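Local coordinates for protein chloramphenicol acetyltransferase (Bacteroides thetaiotaomicron, PDB 2I9D) that probably transfers an acetyl group from acetyl-CoA to a hydroxyl of chloramphenicol, and is built as a trimer, at residues 56-61 / 109-114; 74-79 / 142-147; 29-34 / 159-164; 99-104 / 123-128. All blocks are in the same frame, centred on the assembly; numbering follows the deposited sequence.

Contact 1: residues 56-61 / 109-114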
loop_
_atom_site.group_PDB
_atom_site.type_symbol
_atom_site.label_atom_id
_atom_site.label_comp_id
_atom_site.label_asym_id
_atom_site.label_seq_id
_atom_site.Cartn_x
_atom_site.Cartn_y
_atom_site.Cartn_z
ATOM N N TYR A 56 -6.252 -21.544 1.919
ATOM C CA TYR A 56 -6.220 -20.254 1.227
ATOM C C TYR A 56 -5.111 -20.140 0.188
ATOM O O TYR A 56 -5.268 -19.425 -0.800
ATOM C CB TYR A 56 -6.298 -19.042 2.175
ATOM C CG TYR A 56 -5.133 -18.777 3.108
ATOM C CD1 TYR A 56 -3.892 -18.290 2.625
ATOM C CD2 TYR A 56 -5.290 -18.927 4.482
ATOM C CE1 TYR A 56 -2.832 -18.009 3.512
ATOM C CE2 TYR A 56 -4.240 -18.646 5.372
ATOM C CZ TYR A 56 -3.033 -18.184 4.882
ATOM O OH TYR A 56 -2.023 -17.916 5.770
ATOM N N LEU A 57 -4.030 -20.899 0.382
ATOM C CA LEU A 57 -2.967 -20.956 -0.612
ATOM C C LEU A 57 -3.524 -21.539 -1.911
ATOM O O LEU A 57 -3.275 -21.013 -3.019
ATOM C CB LEU A 57 -1.765 -21.763 -0.095
ATOM C CG LEU A 57 -0.442 -21.587 -0.859
ATOM C CD1 LEU A 57 0.118 -20.187 -0.580
ATOM C CD2 LEU A 57 0.619 -22.659 -0.468
ATOM N N TYR A 58 -4.295 -22.611 -1.774
ATOM C CA TYR A 58 -4.956 -23.206 -2.922
ATOM C C TYR A 58 -5.926 -22.233 -3.606
ATOM O O TYR A 58 -5.906 -22.088 -4.841
ATOM C CB TYR A 58 -5.703 -24.489 -2.525
ATOM C CG TYR A 58 -6.422 -25.099 -3.696
ATOM C CD1 TYR A 58 -5.708 -25.695 -4.723
ATOM C CD2 TYR A 58 -7.804 -25.026 -3.811
ATOM C CE1 TYR A 58 -6.342 -26.245 -5.825
ATOM C CE2 TYR A 58 -8.462 -25.584 -4.919
ATOM C CZ TYR A 58 -7.707 -26.186 -5.924
ATOM O OH TYR A 58 -8.311 -26.750 -7.030
ATOM N N ALA A 59 -6.776 -21.594 -2.795
ATOM C CA ALA A 59 -7.769 -20.631 -3.293
ATOM C C ALA A 59 -7.113 -19.571 -4.160
ATOM O O ALA A 59 -7.604 -19.257 -5.250
ATOM C CB ALA A 59 -8.525 -19.986 -2.134
ATOM N N VAL A 60 -5.996 -19.028 -3.674
ATOM C CA VAL A 60 -5.284 -17.976 -4.381
ATOM C C VAL A 60 -4.660 -18.531 -5.673
ATOM O O VAL A 60 -4.756 -17.901 -6.740
ATOM C CB VAL A 60 -4.208 -17.309 -3.454
ATOM C CG1 VAL A 60 -3.148 -16.532 -4.274
ATOM C CG2 VAL A 60 -4.861 -16.415 -2.426
ATOM N N LEU A 61 -4.023 -19.701 -5.568
ATOM C CA LEU A 61 -3.315 -20.308 -6.714
ATOM C C LEU A 61 -4.302 -20.688 -7.837
ATOM O O LEU A 61 -4.019 -20.473 -9.038
ATOM C CB LEU A 61 -2.485 -21.527 -6.283
ATOM C CG LEU A 61 -1.544 -22.153 -7.323
ATOM C CD1 LEU A 61 -0.521 -21.143 -7.839
ATOM C CD2 LEU A 61 -0.850 -23.345 -6.747
ATOM N N ASN A 109 -5.649 -29.177 -10.077
ATOM C CA ASN A 109 -7.061 -28.739 -10.122
ATOM C C ASN A 109 -7.959 -29.430 -9.074
ATOM O O ASN A 109 -9.048 -28.938 -8.739
ATOM C CB ASN A 109 -7.632 -28.843 -11.543
ATOM C CG ASN A 109 -9.019 -28.182 -11.692
ATOM O OD1 ASN A 109 -9.556 -27.550 -10.758
ATOM N ND2 ASN A 109 -9.608 -28.333 -12.892
ATOM N N ASP A 110 -7.475 -30.542 -8.535
ATOM C CA ASP A 110 -8.171 -31.251 -7.471
ATOM C C ASP A 110 -7.553 -30.896 -6.110
ATOM O O ASP A 110 -6.378 -31.185 -5.857
ATOM C CB ASP A 110 -8.128 -32.769 -7.744
ATOM C CG ASP A 110 -8.469 -33.602 -6.517
ATOM O OD1 ASP A 110 -9.531 -33.358 -5.899
ATOM O OD2 ASP A 110 -7.669 -34.497 -6.160
ATOM N N PHE A 111 -8.341 -30.281 -5.233
ATOM C CA PHE A 111 -7.820 -29.847 -3.934
ATOM C C PHE A 111 -7.080 -30.918 -3.122
ATOM O O PHE A 111 -6.015 -30.643 -2.582
ATOM C CB PHE A 111 -8.900 -29.185 -3.063
ATOM C CG PHE A 111 -8.407 -28.808 -1.696
ATOM C CD1 PHE A 111 -7.583 -27.705 -1.525
ATOM C CD2 PHE A 111 -8.724 -29.587 -0.584
ATOM C CE1 PHE A 111 -7.115 -27.353 -0.267
ATOM C CE2 PHE A 111 -8.249 -29.252 0.694
ATOM C CZ PHE A 111 -7.454 -28.132 0.849
ATOM N N ASP A 112 -7.652 -32.118 -3.020
ATOM C CA ASP A 112 -7.054 -33.200 -2.235
ATOM C C ASP A 112 -5.660 -33.558 -2.725
ATOM O O ASP A 112 -4.763 -33.816 -1.923
ATOM C CB ASP A 112 -7.937 -34.454 -2.246
ATOM C CG ASP A 112 -9.319 -34.208 -1.673
ATOM O OD1 ASP A 112 -9.506 -33.209 -0.946
ATOM O OD2 ASP A 112 -10.229 -35.028 -1.944
ATOM N N THR A 113 -5.494 -33.580 -4.042
ATOM C CA THR A 113 -4.205 -33.843 -4.676
ATOM C C THR A 113 -3.225 -32.715 -4.357
ATOM O O THR A 113 -2.085 -32.979 -3.942
ATOM C CB THR A 113 -4.351 -33.984 -6.219
ATOM O OG1 THR A 113 -5.243 -35.053 -6.512
ATOM C CG2 THR A 113 -3.009 -34.265 -6.893
ATOM N N PHE A 114 -3.672 -31.471 -4.548
ATOM C CA PHE A 114 -2.855 -30.306 -4.194
ATOM C C PHE A 114 -2.483 -30.350 -2.715
ATOM O O PHE A 114 -1.314 -30.222 -2.366
ATOM C CB PHE A 114 -3.546 -28.970 -4.540
ATOM C CG PHE A 114 -2.822 -27.761 -3.986
ATOM C CD1 PHE A 114 -1.807 -27.135 -4.721
ATOM C CD2 PHE A 114 -3.118 -27.274 -2.716
ATOM C CE1 PHE A 114 -1.117 -26.030 -4.201
ATOM C CE2 PHE A 114 -2.442 -26.173 -2.200
ATOM C CZ PHE A 114 -1.439 -25.551 -2.936
#

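Contact 2: residues 74-79 / 142-147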
loop_
_atom_site.group_PDB
_atom_site.type_symbol
_atom_site.label_atom_id
_atom_site.label_comp_id
_atom_site.label_asym_id
_atom_site.label_seq_id
_atom_site.Cartn_x
_atom_site.Cartn_y
_atom_site.Cartn_z
ATOM N N ILE A 74 6.376 -11.081 -18.420
ATOM C CA ILE A 74 7.412 -10.573 -19.291
ATOM C C ILE A 74 8.550 -11.550 -19.039
ATOM O O ILE A 74 9.116 -11.580 -17.924
ATOM C CB ILE A 74 7.858 -9.129 -18.939
ATOM C CG1 ILE A 74 6.680 -8.139 -19.004
ATOM C CG2 ILE A 74 9.030 -8.696 -19.852
ATOM C CD1 ILE A 74 7.055 -6.655 -18.780
ATOM N N ASP A 75 8.860 -12.375 -20.042
ATOM C CA ASP A 75 9.916 -13.387 -19.910
ATOM C C ASP A 75 11.332 -12.775 -19.833
ATOM O O ASP A 75 11.502 -11.582 -20.092
ATOM C CB ASP A 75 9.790 -14.427 -21.027
ATOM C CG ASP A 75 9.268 -15.781 -20.526
ATOM O OD1 ASP A 75 8.963 -15.949 -19.305
ATOM O OD2 ASP A 75 9.173 -16.706 -21.383
ATOM N N PRO A 76 12.347 -13.580 -19.430
ATOM C CA PRO A 76 13.722 -13.058 -19.305
ATOM C C PRO A 76 14.214 -12.279 -20.526
ATOM O O PRO A 76 14.918 -11.296 -20.383
ATOM C CB PRO A 76 14.567 -14.320 -19.088
ATOM C CG PRO A 76 13.626 -15.322 -18.527
ATOM C CD PRO A 76 12.249 -14.994 -19.005
ATOM N N ASP A 77 13.814 -12.711 -21.712
ATOM C CA ASP A 77 14.198 -12.057 -22.973
ATOM C C ASP A 77 13.351 -10.821 -23.298
ATOM O O ASP A 77 13.498 -10.225 -24.369
ATOM C CB ASP A 77 14.123 -13.076 -24.123
ATOM C CG ASP A 77 12.734 -13.692 -24.277
ATOM O OD1 ASP A 77 11.843 -13.472 -23.408
ATOM O OD2 ASP A 77 12.529 -14.419 -25.282
ATOM N N GLY A 78 12.472 -10.431 -22.372
ATOM C CA GLY A 78 11.632 -9.248 -22.547
ATOM C C GLY A 78 10.363 -9.465 -23.366
ATOM O O GLY A 78 9.655 -8.515 -23.654
ATOM N N ARG A 79 10.064 -10.704 -23.735
ATOM C CA ARG A 79 8.851 -10.998 -24.513
ATOM C C ARG A 79 7.649 -11.307 -23.623
ATOM O O ARG A 79 7.770 -12.041 -22.636
ATOM C CB ARG A 79 9.077 -12.159 -25.501
ATOM C CG ARG A 79 10.083 -11.820 -26.618
ATOM C CD ARG A 79 10.284 -12.959 -27.614
ATOM N NE ARG A 79 10.654 -14.222 -26.964
ATOM C CZ ARG A 79 10.540 -15.426 -27.532
ATOM N NH1 ARG A 79 10.045 -15.549 -28.764
ATOM N NH2 ARG A 79 10.902 -16.515 -26.863
ATOM N N GLY A 142 14.663 -19.134 -15.793
ATOM C CA GLY A 142 13.732 -18.372 -16.627
ATOM C C GLY A 142 12.292 -18.839 -16.488
ATOM O O GLY A 142 11.522 -18.673 -17.408
ATOM N N ASP A 143 11.922 -19.442 -15.359
ATOM C CA ASP A 143 10.534 -19.864 -15.162
ATOM C C ASP A 143 9.806 -18.809 -14.329
ATOM O O ASP A 143 9.993 -18.725 -13.102
ATOM C CB ASP A 143 10.444 -21.254 -14.526
ATOM C CG ASP A 143 9.010 -21.805 -14.472
ATOM O OD1 ASP A 143 8.061 -21.167 -14.955
ATOM O OD2 ASP A 143 8.811 -22.891 -13.905
ATOM N N TYR A 144 8.994 -17.987 -15.008
ATOM C CA TYR A 144 8.202 -16.959 -14.324
ATOM C C TYR A 144 6.729 -17.388 -14.193
ATOM O O TYR A 144 5.872 -16.594 -13.798
ATOM C CB TYR A 144 8.314 -15.599 -15.022
ATOM C CG TYR A 144 9.706 -15.014 -15.098
ATOM C CD1 TYR A 144 10.750 -15.514 -14.314
ATOM C CD2 TYR A 144 9.966 -13.916 -15.923
ATOM C CE1 TYR A 144 12.026 -14.969 -14.375
ATOM C CE2 TYR A 144 11.246 -13.365 -15.989
ATOM C CZ TYR A 144 12.270 -13.919 -15.223
ATOM O OH TYR A 144 13.527 -13.374 -15.285
ATOM N N GLY A 145 6.451 -18.646 -14.519
ATOM C CA GLY A 145 5.078 -19.158 -14.456
ATOM C C GLY A 145 4.724 -19.533 -13.040
ATOM O O GLY A 145 4.444 -20.715 -12.719
ATOM N N LEU A 146 4.749 -18.514 -12.192
ATOM C CA LEU A 146 4.603 -18.659 -10.743
ATOM C C LEU A 146 3.934 -17.422 -10.141
ATOM O O LEU A 146 3.959 -16.361 -10.730
ATOM C CB LEU A 146 5.990 -18.790 -10.086
ATOM C CG LEU A 146 6.846 -20.005 -10.431
ATOM C CD1 LEU A 146 8.282 -19.571 -10.344
ATOM C CD2 LEU A 146 6.533 -21.175 -9.493
ATOM N N ILE A 147 3.358 -17.577 -8.958
ATOM C CA ILE A 147 3.026 -16.438 -8.088
ATOM C C ILE A 147 3.678 -16.764 -6.761
ATOM O O ILE A 147 4.173 -17.878 -6.590
ATOM C CB ILE A 147 1.497 -16.154 -7.956
ATOM C CG1 ILE A 147 0.731 -17.382 -7.413
ATOM C CG2 ILE A 147 0.947 -15.727 -9.305
ATOM C CD1 ILE A 147 -0.749 -17.080 -6.995
#

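Contact 3: residues 29-34 / 159-164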
loop_
_atom_site.group_PDB
_atom_site.type_symbol
_atom_site.label_atom_id
_atom_site.label_comp_id
_atom_site.label_asym_id
_atom_site.label_seq_id
_atom_site.Cartn_x
_atom_site.Cartn_y
_atom_site.Cartn_z
ATOM N N GLN A 29 3.586 -1.084 -11.963
ATOM C CA GLN A 29 2.935 -2.046 -11.079
ATOM C C GLN A 29 1.859 -1.365 -10.297
ATOM O O GLN A 29 1.944 -0.181 -9.973
ATOM C CB GLN A 29 3.930 -2.627 -10.074
ATOM C CG GLN A 29 5.147 -3.281 -10.728
ATOM C CD GLN A 29 6.007 -4.035 -9.756
ATOM O OE1 GLN A 29 6.484 -5.118 -10.067
ATOM N NE2 GLN A 29 6.216 -3.468 -8.565
ATOM N N LEU A 30 0.851 -2.132 -9.938
ATOM C CA LEU A 30 0.039 -1.635 -8.851
ATOM C C LEU A 30 -0.093 -2.610 -7.707
ATOM O O LEU A 30 -0.068 -3.827 -7.930
ATOM C CB LEU A 30 -1.278 -0.991 -9.356
ATOM C CG LEU A 30 -2.744 -1.394 -9.429
ATOM C CD1 LEU A 30 -3.289 -2.002 -8.136
ATOM C CD2 LEU A 30 -3.386 -0.047 -9.672
ATOM N N SER A 31 -0.210 -2.079 -6.489
ATOM C CA SER A 31 -0.536 -2.923 -5.324
ATOM C C SER A 31 -1.955 -2.678 -4.858
ATOM O O SER A 31 -2.456 -1.561 -4.892
ATOM C CB SER A 31 0.420 -2.684 -4.142
ATOM O OG SER A 31 1.758 -2.779 -4.545
ATOM N N ILE A 32 -2.588 -3.723 -4.361
ATOM C CA ILE A 32 -3.933 -3.574 -3.846
ATOM C C ILE A 32 -4.042 -4.498 -2.658
ATOM O O ILE A 32 -3.426 -5.564 -2.660
ATOM C CB ILE A 32 -5.010 -3.933 -4.934
ATOM C CG1 ILE A 32 -6.443 -3.846 -4.369
ATOM C CG2 ILE A 32 -4.711 -5.323 -5.586
ATOM C CD1 ILE A 32 -7.533 -3.887 -5.444
ATOM N N THR A 33 -4.790 -4.072 -1.642
ATOM C CA THR A 33 -5.212 -4.947 -0.546
ATOM C C THR A 33 -6.742 -4.973 -0.444
ATOM O O THR A 33 -7.397 -3.923 -0.530
ATOM C CB THR A 33 -4.617 -4.495 0.795
ATOM O OG1 THR A 33 -3.213 -4.312 0.627
ATOM C CG2 THR A 33 -4.886 -5.527 1.894
ATOM N N SER A 34 -7.302 -6.159 -0.252
ATOM C CA SER A 34 -8.735 -6.296 -0.026
ATOM C C SER A 34 -8.950 -7.380 1.015
ATOM O O SER A 34 -7.989 -7.974 1.483
ATOM C CB SER A 34 -9.480 -6.618 -1.345
ATOM O OG SER A 34 -10.880 -6.771 -1.123
ATOM N N SER A 159 -2.893 -2.674 4.319
ATOM C CA SER A 159 -2.077 -2.400 3.169
ATOM C C SER A 159 -0.700 -3.068 3.291
ATOM O O SER A 159 -0.045 -2.967 4.328
ATOM C CB SER A 159 -1.922 -0.883 3.048
ATOM O OG SER A 159 -0.997 -0.524 2.031
ATOM N N ILE A 160 -0.280 -3.765 2.235
ATOM C CA ILE A 160 1.130 -4.094 2.013
ATOM C C ILE A 160 1.418 -3.802 0.537
ATOM O O ILE A 160 0.719 -4.287 -0.340
ATOM C CB ILE A 160 1.510 -5.564 2.370
ATOM C CG1 ILE A 160 1.397 -5.805 3.875
ATOM C CG2 ILE A 160 2.964 -5.865 1.909
ATOM C CD1 ILE A 160 1.557 -7.241 4.363
ATOM N N THR A 161 2.425 -2.981 0.267
ATOM C CA THR A 161 2.867 -2.775 -1.105
ATOM C C THR A 161 4.071 -3.669 -1.408
ATOM O O THR A 161 4.872 -3.987 -0.515
ATOM C CB THR A 161 3.319 -1.354 -1.321
ATOM O OG1 THR A 161 4.519 -1.174 -0.554
ATOM C CG2 THR A 161 2.232 -0.381 -0.903
ATOM N N GLY A 162 4.219 -4.071 -2.659
ATOM C CA GLY A 162 5.358 -4.864 -3.036
ATOM C C GLY A 162 6.602 -4.044 -3.331
ATOM O O GLY A 162 6.538 -2.826 -3.652
ATOM N N THR A 163 7.742 -4.729 -3.206
ATOM C CA THR A 163 9.014 -4.276 -3.759
ATOM C C THR A 163 8.965 -4.255 -5.302
ATOM O O THR A 163 8.025 -4.747 -5.921
ATOM C CB THR A 163 10.180 -5.187 -3.267
ATOM O OG1 THR A 163 9.813 -6.552 -3.428
ATOM C CG2 THR A 163 10.466 -4.947 -1.813
ATOM N N GLN A 164 9.964 -3.659 -5.919
ATOM C CA GLN A 164 10.052 -3.681 -7.352
ATOM C C GLN A 164 11.530 -3.967 -7.747
ATOM O O GLN A 164 12.424 -3.154 -7.469
ATOM C CB GLN A 164 9.541 -2.342 -7.921
ATOM C CG GLN A 164 9.370 -2.319 -9.441
ATOM C CD GLN A 164 9.271 -0.884 -9.995
ATOM O OE1 GLN A 164 8.940 0.072 -9.265
ATOM N NE2 GLN A 164 9.577 -0.730 -11.282
HETATM O O HOH W 1 5.876 -1.630 -6.174
HETATM O O HOH W 2 -1.485 -3.129 -1.162
#

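Contact 4: residues 99-104 / 123-128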
loop_
_atom_site.group_PDB
_atom_site.type_symbol
_atom_site.label_atom_id
_atom_site.label_comp_id
_atom_site.label_asym_id
_atom_site.label_seq_id
_atom_site.Cartn_x
_atom_site.Cartn_y
_atom_site.Cartn_z
ATOM N N LYS A 99 12.931 -17.026 10.643
ATOM C CA LYS A 99 13.587 -17.709 9.516
ATOM C C LYS A 99 12.589 -18.516 8.733
ATOM O O LYS A 99 11.744 -19.214 9.285
ATOM C CB LYS A 99 14.778 -18.602 9.929
ATOM C CG LYS A 99 16.121 -17.930 9.630
ATOM C CD LYS A 99 17.317 -18.925 9.566
ATOM C CE LYS A 99 17.620 -19.447 8.099
ATOM N NZ LYS A 99 17.589 -18.357 7.030
ATOM N N PHE A 100 12.676 -18.382 7.426
ATOM C CA PHE A 100 11.790 -19.110 6.545
ATOM C C PHE A 100 12.637 -19.718 5.449
ATOM O O PHE A 100 13.771 -19.302 5.222
ATOM C CB PHE A 100 10.755 -18.152 5.933
ATOM C CG PHE A 100 11.372 -17.009 5.184
ATOM C CD1 PHE A 100 11.714 -17.144 3.841
ATOM C CD2 PHE A 100 11.629 -15.799 5.824
ATOM C CE1 PHE A 100 12.273 -16.084 3.144
ATOM C CE2 PHE A 100 12.215 -14.743 5.130
ATOM C CZ PHE A 100 12.535 -14.885 3.792
ATOM N N PHE A 101 12.069 -20.696 4.762
ATOM C CA PHE A 101 12.675 -21.185 3.550
ATOM C C PHE A 101 11.613 -21.148 2.451
ATOM O O PHE A 101 10.521 -21.729 2.600
ATOM C CB PHE A 101 13.260 -22.600 3.803
ATOM C CG PHE A 101 13.847 -23.248 2.589
ATOM C CD1 PHE A 101 15.121 -22.894 2.139
ATOM C CD2 PHE A 101 13.117 -24.216 1.881
ATOM C CE1 PHE A 101 15.672 -23.488 0.991
ATOM C CE2 PHE A 101 13.666 -24.839 0.742
ATOM C CZ PHE A 101 14.944 -24.461 0.288
ATOM N N THR A 102 11.912 -20.449 1.359
ATOM C CA THR A 102 10.991 -20.397 0.227
ATOM C C THR A 102 11.031 -21.686 -0.589
ATOM O O THR A 102 12.111 -22.198 -0.917
ATOM C CB THR A 102 11.293 -19.203 -0.693
ATOM O OG1 THR A 102 11.296 -18.006 0.080
ATOM C CG2 THR A 102 10.278 -19.079 -1.833
ATOM N N THR A 103 9.847 -22.186 -0.936
ATOM C CA THR A 103 9.737 -23.405 -1.738
ATOM C C THR A 103 8.544 -23.400 -2.695
ATOM O O THR A 103 7.632 -22.577 -2.564
ATOM C CB THR A 103 9.770 -24.678 -0.832
ATOM O OG1 THR A 103 10.145 -25.820 -1.623
ATOM C CG2 THR A 103 8.431 -24.901 -0.122
ATOM N N ARG A 104 8.577 -24.319 -3.658
ATOM C CA ARG A 104 7.592 -24.393 -4.751
ATOM C C ARG A 104 6.488 -25.439 -4.500
ATOM O O ARG A 104 6.775 -26.554 -4.068
ATOM C CB ARG A 104 8.296 -24.687 -6.073
ATOM C CG ARG A 104 7.389 -24.610 -7.317
ATOM C CD ARG A 104 8.216 -24.717 -8.633
ATOM N NE ARG A 104 7.337 -24.788 -9.796
ATOM C CZ ARG A 104 7.606 -24.276 -11.003
ATOM N NH1 ARG A 104 8.740 -23.623 -11.244
ATOM N NH2 ARG A 104 6.713 -24.396 -11.972
ATOM N N ASP A 123 6.618 -31.093 4.974
ATOM C CA ASP A 123 7.327 -32.075 5.804
ATOM C C ASP A 123 8.792 -32.267 5.378
ATOM O O ASP A 123 9.656 -32.464 6.232
ATOM C CB ASP A 123 6.586 -33.432 5.831
ATOM C CG ASP A 123 5.249 -33.363 6.587
ATOM O OD1 ASP A 123 5.104 -32.494 7.506
ATOM O OD2 ASP A 123 4.343 -34.183 6.252
ATOM N N ALA A 124 9.058 -32.204 4.072
ATOM C CA ALA A 124 10.433 -32.318 3.547
ATOM C C ALA A 124 11.299 -31.037 3.657
ATOM O O ALA A 124 12.510 -31.085 3.399
ATOM C CB ALA A 124 10.408 -32.807 2.093
ATOM N N ILE A 125 10.698 -29.906 4.033
ATOM C CA ILE A 125 11.445 -28.659 4.145
ATOM C C ILE A 125 12.715 -28.785 5.016
ATOM O O ILE A 125 12.660 -29.309 6.132
ATOM C CB ILE A 125 10.537 -27.486 4.589
ATOM C CG1 ILE A 125 9.868 -26.888 3.360
ATOM C CG2 ILE A 125 11.333 -26.397 5.296
ATOM C CD1 ILE A 125 9.343 -25.529 3.571
ATOM N N PRO A 126 13.870 -28.312 4.489
ATOM C CA PRO A 126 15.141 -28.424 5.205
ATOM C C PRO A 126 15.161 -27.626 6.515
ATOM O O PRO A 126 14.517 -26.581 6.594
ATOM C CB PRO A 126 16.175 -27.859 4.202
ATOM C CG PRO A 126 15.449 -27.147 3.220
ATOM C CD PRO A 126 14.034 -27.674 3.174
ATOM N N GLU A 127 15.909 -28.100 7.514
ATOM C CA GLU A 127 15.949 -27.441 8.836
ATOM C C GLU A 127 16.580 -26.062 8.735
ATOM O O GLU A 127 16.189 -25.134 9.448
ATOM C CB GLU A 127 16.756 -28.258 9.865
ATOM C CG GLU A 127 16.527 -29.772 9.851
ATOM C CD GLU A 127 15.332 -30.203 10.702
ATOM O OE1 GLU A 127 15.051 -29.513 11.722
ATOM O OE2 GLU A 127 14.682 -31.233 10.354
ATOM N N ASP A 128 17.600 -25.956 7.889
ATOM C CA ASP A 128 18.273 -24.702 7.626
ATOM C C ASP A 128 18.300 -24.571 6.117
ATOM O O ASP A 128 18.054 -25.541 5.399
ATOM C CB ASP A 128 19.693 -24.692 8.194
ATOM C CG ASP A 128 20.127 -23.288 8.658
ATOM O OD1 ASP A 128 19.268 -22.355 8.658
ATOM O OD2 ASP A 128 21.324 -23.114 9.016
#

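Contact 1: residues 56-61 / 109-114
Tyr58 of helix 52-66 packs against Phe111 and Phe114 from the first turn of helix 111-124, an aromatic cluster that pins one helix of the acetyltransferase fold to the start of another. The tight part lies around the base of the tyrosine ring. Phe111 presents its edge to a face of Tyr58 in an offset edge-to-face pair, with CD1 of Phe111 3.5 Å from CD2 of Tyr58 and the planes at 69°. Phe114 brings its own face: Tyr58 CD1 lies over it, toward the rim, 3.6 Å from Phe114 CG. The two planes stand oblique at 47°. Leu61 adds its CD2 at 3.7 Å from Phe114 CE1, and Met88 of strand 87-93 also touches Leu57 and Leu61. The far end is looser and faces the exposed Asn109, whose backbone O lies 2.9 Å from Tyr58 OH; the hydroxyl is hydrogen-bonded to Arg62 NH1. An alanine here would probably open a gap beside both phenylalanine rings where the tyrosine ring now lies, and leave Arg62 NH1 without this hydroxyl. On the solvent side Asp110 N-caps the second helix: its OD2 accepts from Thr113 N at 3.2 Å, the donor lying above the carboxylate plane.

Contact 2: residues 74-79 / 142-147
Tyr144 reaches across to the turn at 74-79, and Pro76 meets its ring tip to tip. The CB of Tyr144 points toward the turn, and CG, anti to the carbonyl carbon (chi1 -61°), carries the ring on. Tyr144 CD2 is the first ring atom to touch: the backbone O of Ile74 lies 3.2 Å from it, in the ring plane at the edge. Tyr144 CE2 is shared between Ile74 O and Pro76 CD, the latter at 3.6 Å in an oblique apolar contact. Tyr144 CZ then comes 3.8 Å from Pro76 CG, and the tip, OH, has the same proline carbon as its nearest neighbour in the turn. The turn itself is a type I beta turn from Asp75 to Gly78, closed by Gly78 N to Asp75 O, and it joins strands 72-74 and 80-83 of the small antiparallel sheet. Facing it, Gly142 ends helix 133-141 in a Schellman motif with positive phi. Gly142 CA lies 3.6 Å from Pro76 CG, and a CB there would be tight against that atom. The carboxylate of Asp75 crosses the tyrosine ring obliquely, the planes 75° apart; it is held by Tyr83 OH on OD1 and by a salt bridge from Lys5 on OD2. Next to the tyrosine in sequence, Asp143 OD1 accepts from Gly145 N at 3.0 Å in an Asx turn, the donor lying above the carboxylate plane.

Contact 3: residues 29-34 / 159-164
Ser159 and Thr33 start the pairing, where Thr33 OG1 comes 3.4 Å from Ser159 CA; the serine's own OG turns instead to Ser159 of the third subunit. At Ile160 the backbone N gives a weak hydrogen bond to Thr33 OG1, and a water bridges that same hydroxyl to Ile160 O. Thr33 OG1 sits anti to its carbonyl carbon (chi1 -50°) and so lies near Ile160 N directly and near Ile160 O through the water. Thr161 follows, its CA 3.6 Å from Ser31 OG, a hydroxyl hydrogen-bonded to Thr194, while Thr161 OG1 bonds Ser31 N of the second subunit. Gly162 O accepts a hydrogen bond from another water, which lies 3.0 Å from Gln29 NE2 and accepts weakly from it. Thr163 O receives a weak but nearly straight bond from Gln29 NE2, at 3.4 Å and 169°, and another from Asn170 ND2. Gln164 ends the run with its CG 3.5 Å from Gln29 NE2, and sends its NE2 to Lys166 O and Gln26 O. Gln29 OE1 accepts from the backbone N of Asn170, so a leucine here would probably leave that N-H and the water short of a partner and cost Thr163 O one of two donors. The segments run nearly antiparallel but are linked by side chains and water, while each pairs with a strand of another subunit: the sheet extends across the interface, as in the trimeric chloramphenicol acetyltransferases.

Contact 4: residues 99-104 / 123-128
Phe101 lays one ring face against Pro126, whose CG sits over the ring centre 3.9 Å from the centroid. The line from centroid to CG is only 13° off the ring normal, a clear CH-pi contact, and the two side chains cross at about a right angle. Pro126 CD flanks it, 3.8 Å from Phe101 CE2. Ile125 works at a different place on the same ring: its CD1 lies near the ring plane at the edge, 4.3 Å from Phe101 CD2. That methyl of Ile125 also touches Thr103 CG2 at 3.9 Å, so it spans two side chains that point the same way from the strand. At the other end Lys99 crosses Asp128 obliquely. Lys99 CE is 3.4 Å from Asp128 OD1, whereas Lys99 NZ stays 4.6 Å from that oxygen, so opposite charges lie near each other without a salt bridge; Lys95 forms a long, weak ion pair with the same oxygen. This is surface packing: the chain leaving helix 111-124 folds against strand 100-105, an outermost strand of the main sheet within the chain, with Ile125 also resting on Ile92 of strand 87-93 and Thr102 turned to helix 133-141.

In the fold
Contact 3 is the buried one and contact 4 lies at the surface, with contacts 1 and 2 partly buried between these extremes. Contacts 1 and 4 share helix 111-124, one at its start and the other where the chain leaves its end, yet they do not touch. Contacts 2, 3 and 4 all reach the mixed sheet. Contact 1 meets contact 2 through Val60 and Leu61 packing on Ile147, while contact 2 meets contact 4 through the salt bridge of Asp143 with Arg104. Aromatic and apolar groups dominate contacts 1 and 4; contact 2 sets a tyrosine against a beta turn; contact 3, at the subunit interface, relies on hydroxyls, amides and water.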